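Local coordinates for spydx (Streptococcus pyogenes, PDB 2J43), which binds alpha-glucans such as host lung glycogen through its tandem family 41 carbohydrate-binding modules, part of a larger protein that is probably a cell-wall-anchored pullulanase, at residues A[22-27]-A[31-36]. Residues are numbered along the deposited sequence; the frame is centred on the assembly and turned at random.
Sequences GLWVWG and QPSKDW
Trp-24 and Ser-33 illustrate how a loop can be folded around one aromatic side chain of the strand it follows. With CG anti to the backbone N (chi1 -179°), the Trp-24 indole is carried off strand 21-27 into the curve of 31-36. At its root, CB lies 4.2 Å from Ser-33 OG, and CG sits between Ser-33 CB and Trp-36 CZ3, 3.8 Å from each. CD1 and NE1 lie more loosely under Ser-33 CB. CD2 and CE2, the two atoms shared by the fused rings, sit closer beneath this methylene, which makes a CH-pi contact 3.3 Å from the centroid of the six-membered ring. The opposite face receives the edge of Trp-36, a T-shaped stack with planes at 73° in which Trp-36 CE3 comes within 3.6 Å of Trp-24 CD2. Trp-24 CE3 lies between Ser-33 CB and Trp-36 CE3, CZ2 nears Ser-33 O, CZ3 nears Trp-36 CA, and CH2 lies 3.4 Å from Trp-36 N, close to the carbonyl carbons of Lys-34 and Asp-35. The indole is thus held between Ser-33 CB and Trp-36, with Asp-35 at its edge.

Ser-33 is itself fixed by the strand: OG, beside its own backbone N (chi1 -61°), accepts a nearly straight bond from Val-25 N (2.9 Å), while Ser-33 N donates to Val-25 O (3.0 Å).

Trp-26 CZ3 also lies at the edge of Trp-24. Since family 41 modules bind alpha-glucans through surface aromatics, these three tryptophans probably belong to, or border, the sugar-binding face. Strand 21-27 runs between 41-42 and 66-73; Trp-24 touches Leu-70 and Trp-36 reaches Asn-72, whereas Leu-23 packs inward against strands 4-9 and 53-58 of the other sheet.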
ATOM      1  N   GLY A  22     -22.568  -8.803  -5.690  1.00 10.80           N
ATOM      2  CA  GLY A  22     -21.565  -9.720  -6.205  1.00 11.08           C
ATOM      3  C   GLY A  22     -20.282  -9.043  -6.642  1.00 11.71           C
ATOM      4  O   GLY A  22     -20.304  -7.886  -7.127  1.00 12.16           O
ATOM      5  N   LEU A  23     -19.189  -9.773  -6.515  1.00 10.50           N
ATOM      6  CA  LEU A  23     -17.876  -9.373  -7.061  1.00 10.75           C
ATOM      7  C   LEU A  23     -17.630 -10.243  -8.283  1.00 10.94           C
ATOM      8  O   LEU A  23     -17.380 -11.434  -8.198  1.00 11.47           O
ATOM      9  CB  LEU A  23     -16.761  -9.593  -6.050  1.00 10.86           C
ATOM     10  CG  LEU A  23     -15.361  -9.149  -6.456  1.00 12.59           C
ATOM     11  CD1 LEU A  23     -15.378  -7.660  -6.789  1.00 14.76           C
ATOM     12  CD2 LEU A  23     -14.295  -9.426  -5.369  1.00 13.89           C
ATOM     13  N   TRP A  24     -17.629  -9.599  -9.440  1.00 11.61           N
ATOM     14  CA  TRP A  24     -17.567 -10.224 -10.754  1.00 11.06           C
ATOM     15  C   TRP A  24     -16.141  -9.969 -11.293  1.00 10.59           C
ATOM     16  O   TRP A  24     -15.701  -8.833 -11.320  1.00 10.86           O
ATOM     17  CB  TRP A  24     -18.612  -9.592 -11.679  1.00  9.94           C
ATOM     18  CG  TRP A  24     -18.626 -10.207 -13.051  1.00 11.05           C
ATOM     19  CD1 TRP A  24     -17.837  -9.874 -14.127  1.00 12.19           C
ATOM     20  CD2 TRP A  24     -19.499 -11.242 -13.487  1.00 10.57           C
ATOM     21  NE1 TRP A  24     -18.161 -10.691 -15.190  1.00 11.65           N
ATOM     22  CE2 TRP A  24     -19.166 -11.552 -14.821  1.00 11.50           C
ATOM     23  CE3 TRP A  24     -20.532 -11.977 -12.858  1.00 10.37           C
ATOM     24  CZ2 TRP A  24     -19.831 -12.550 -15.548  1.00 10.65           C
ATOM     25  CZ3 TRP A  24     -21.195 -12.966 -13.572  1.00 12.84           C
ATOM     26  CH2 TRP A  24     -20.846 -13.255 -14.910  1.00 12.50           C
ATOM     27  N   VAL A  25     -15.384 -11.028 -11.594  1.00 10.96           N
ATOM     28  CA  VAL A  25     -13.954 -10.915 -11.856  1.00 10.67           C
ATOM     29  C   VAL A  25     -13.518 -11.540 -13.190  1.00 11.35           C
ATOM     30  O   VAL A  25     -14.092 -12.522 -13.651  1.00 12.28           O
ATOM     31  CB  VAL A  25     -13.118 -11.525 -10.704  1.00 12.66           C
ATOM     32  CG1 VAL A  25     -13.378 -10.788  -9.416  1.00 12.75           C
ATOM     33  CG2 VAL A  25     -13.451 -13.000 -10.507  1.00 12.77           C
ATOM     34  N   TRP A  26     -12.505 -10.928 -13.777  1.00 11.78           N
ATOM     35  CA  TRP A  26     -11.871 -11.456 -14.965  1.00 11.05           C
ATOM     36  C   TRP A  26     -10.408 -11.100 -15.024  1.00 11.26           C
ATOM     37  O   TRP A  26      -9.842 -10.547 -14.072  1.00 11.92           O
ATOM     38  CB  TRP A  26     -12.646 -11.036 -16.184  1.00 12.48           C
ATOM     39  CG  TRP A  26     -12.732  -9.548 -16.532  1.00  9.83           C
ATOM     40  CD1 TRP A  26     -12.056  -8.933 -17.536  1.00 10.79           C
ATOM     41  CD2 TRP A  26     -13.593  -8.508 -15.959  1.00  9.22           C
ATOM     42  NE1 TRP A  26     -12.407  -7.613 -17.619  1.00 13.19           N
ATOM     43  CE2 TRP A  26     -13.358  -7.320 -16.693  1.00 11.88           C
ATOM     44  CE3 TRP A  26     -14.527  -8.465 -14.926  1.00 11.47           C
ATOM     45  CZ2 TRP A  26     -14.004  -6.115 -16.418  1.00 12.27           C
ATOM     46  CZ3 TRP A  26     -15.165  -7.263 -14.666  1.00 12.21           C
ATOM     47  CH2 TRP A  26     -14.891  -6.112 -15.399  1.00 11.94           C
ATOM     48  N   GLY A  27      -9.747 -11.418 -16.127  1.00 12.57           N
ATOM     49  CA  GLY A  27      -8.306 -11.282 -16.177  1.00 12.58           C
ATOM     50  C   GLY A  27      -7.635 -12.468 -15.496  1.00 13.16           C
ATOM     51  O   GLY A  27      -8.083 -13.604 -15.596  1.00 15.00           O
ATOM     52  N   GLN A  31     -10.664 -18.368 -11.593  1.00 14.98           N
ATOM     53  CA  GLN A  31     -11.960 -18.755 -12.138  1.00 13.83           C
ATOM     54  C   GLN A  31     -12.740 -17.474 -12.500  1.00 13.19           C
ATOM     55  O   GLN A  31     -13.494 -16.965 -11.699  1.00 14.27           O
ATOM     56  CB  GLN A  31     -12.744 -19.574 -11.103  1.00 15.44           C
ATOM     57  CG  GLN A  31     -11.992 -20.874 -10.750  1.00 21.34           C
ATOM     58  CD  GLN A  31     -12.007 -21.969 -11.819  1.00 31.23           C
ATOM     59  OE1 GLN A  31     -11.173 -22.900 -11.742  1.00 40.16           O
ATOM     60  NE2 GLN A  31     -12.946 -21.903 -12.786  1.00 34.61           N
ATOM     61  N   PRO A  32     -12.584 -16.997 -13.730  1.00 12.50           N
ATOM     62  CA  PRO A  32     -13.385 -15.848 -14.162  1.00 12.56           C
ATOM     63  C   PRO A  32     -14.850 -16.126 -13.968  1.00 12.60           C
ATOM     64  O   PRO A  32     -15.337 -17.244 -14.134  1.00 13.90           O
ATOM     65  CB  PRO A  32     -13.031 -15.715 -15.633  1.00 12.90           C
ATOM     66  CG  PRO A  32     -11.644 -16.208 -15.658  1.00 14.77           C
ATOM     67  CD  PRO A  32     -11.679 -17.428 -14.811  1.00 13.40           C
ATOM     68  N   SER A  33     -15.581 -15.083 -13.625  1.00 12.26           N
ATOM     69  CA  SER A  33     -17.025 -15.153 -13.432  1.00 11.70           C
ATOM     70  C   SER A  33     -17.708 -15.560 -14.700  1.00 12.40           C
ATOM     71  O   SER A  33     -17.313 -15.140 -15.797  1.00 12.99           O
ATOM     72  CB  SER A  33     -17.582 -13.813 -12.929  1.00 10.82           C
ATOM     73  OG  SER A  33     -16.993 -13.464 -11.671  1.00 12.53           O
ATOM     74  N   LYS A  34     -18.745 -16.372 -14.573  1.00 13.87           N
ATOM     75  CA  LYS A  34     -19.557 -16.755 -15.697  1.00 16.08           C
ATOM     76  C   LYS A  34     -21.023 -16.714 -15.312  1.00 16.26           C
ATOM     77  O   LYS A  34     -21.371 -16.749 -14.121  1.00 17.06           O
ATOM     78  CB  LYS A  34     -19.126 -18.114 -16.246  1.00 17.78           C
ATOM     79  CG  LYS A  34     -19.317 -19.237 -15.366  1.00 21.59           C
ATOM     80  CD  LYS A  34     -18.695 -20.538 -16.012  1.00 28.00           C
ATOM     81  CE  LYS A  34     -19.120 -21.817 -15.277  1.00 32.87           C
ATOM     82  NZ  LYS A  34     -18.111 -22.926 -15.475  1.00 32.94           N
ATOM     83  N   ASP A  35     -21.882 -16.620 -16.307  1.00 16.54           N
ATOM     84  CA  ASP A  35     -23.323 -16.549 -16.136  1.00 17.07           C
ATOM     85  C   ASP A  35     -23.796 -15.296 -15.429  1.00 16.47           C
ATOM     86  O   ASP A  35     -24.144 -15.291 -14.225  1.00 15.58           O
ATOM     87  CB  ASP A  35     -23.892 -17.812 -15.450  1.00 18.34           C
ATOM     88  CG  ASP A  35     -25.399 -17.959 -15.682  1.00 24.36           C
ATOM     89  OD1 ASP A  35     -26.043 -17.057 -16.270  1.00 31.73           O
ATOM     90  OD2 ASP A  35     -26.028 -18.948 -15.282  1.00 33.50           O
ATOM     91  N   TRP A  36     -23.848 -14.194 -16.179  1.00 13.50           N
ATOM     92  CA  TRP A  36     -24.210 -12.912 -15.612  1.00 14.04           C
ATOM     93  C   TRP A  36     -25.658 -12.884 -15.095  1.00 15.07           C
ATOM     94  O   TRP A  36     -26.532 -13.350 -15.832  1.00 15.49           O
ATOM     95  CB  TRP A  36     -24.042 -11.804 -16.676  1.00 14.20           C
ATOM     96  CG  TRP A  36     -24.401 -10.480 -16.217  1.00 13.43           C
ATOM     97  CD1 TRP A  36     -25.598  -9.827 -16.436  1.00 17.61           C
ATOM     98  CD2 TRP A  36     -23.571  -9.558 -15.546  1.00 13.76           C
ATOM     99  NE1 TRP A  36     -25.562  -8.582 -15.874  1.00 17.05           N
ATOM    100  CE2 TRP A  36     -24.303  -8.370 -15.365  1.00 13.29           C
ATOM    101  CE3 TRP A  36     -22.264  -9.608 -15.049  1.00 15.53           C
ATOM    102  CZ2 TRP A  36     -23.790  -7.276 -14.695  1.00 13.28           C
ATOM    103  CZ3 TRP A  36     -21.753  -8.512 -14.423  1.00 14.59           C
ATOM    104  CH2 TRP A  36     -22.494  -7.355 -14.253  1.00 15.07           C
TER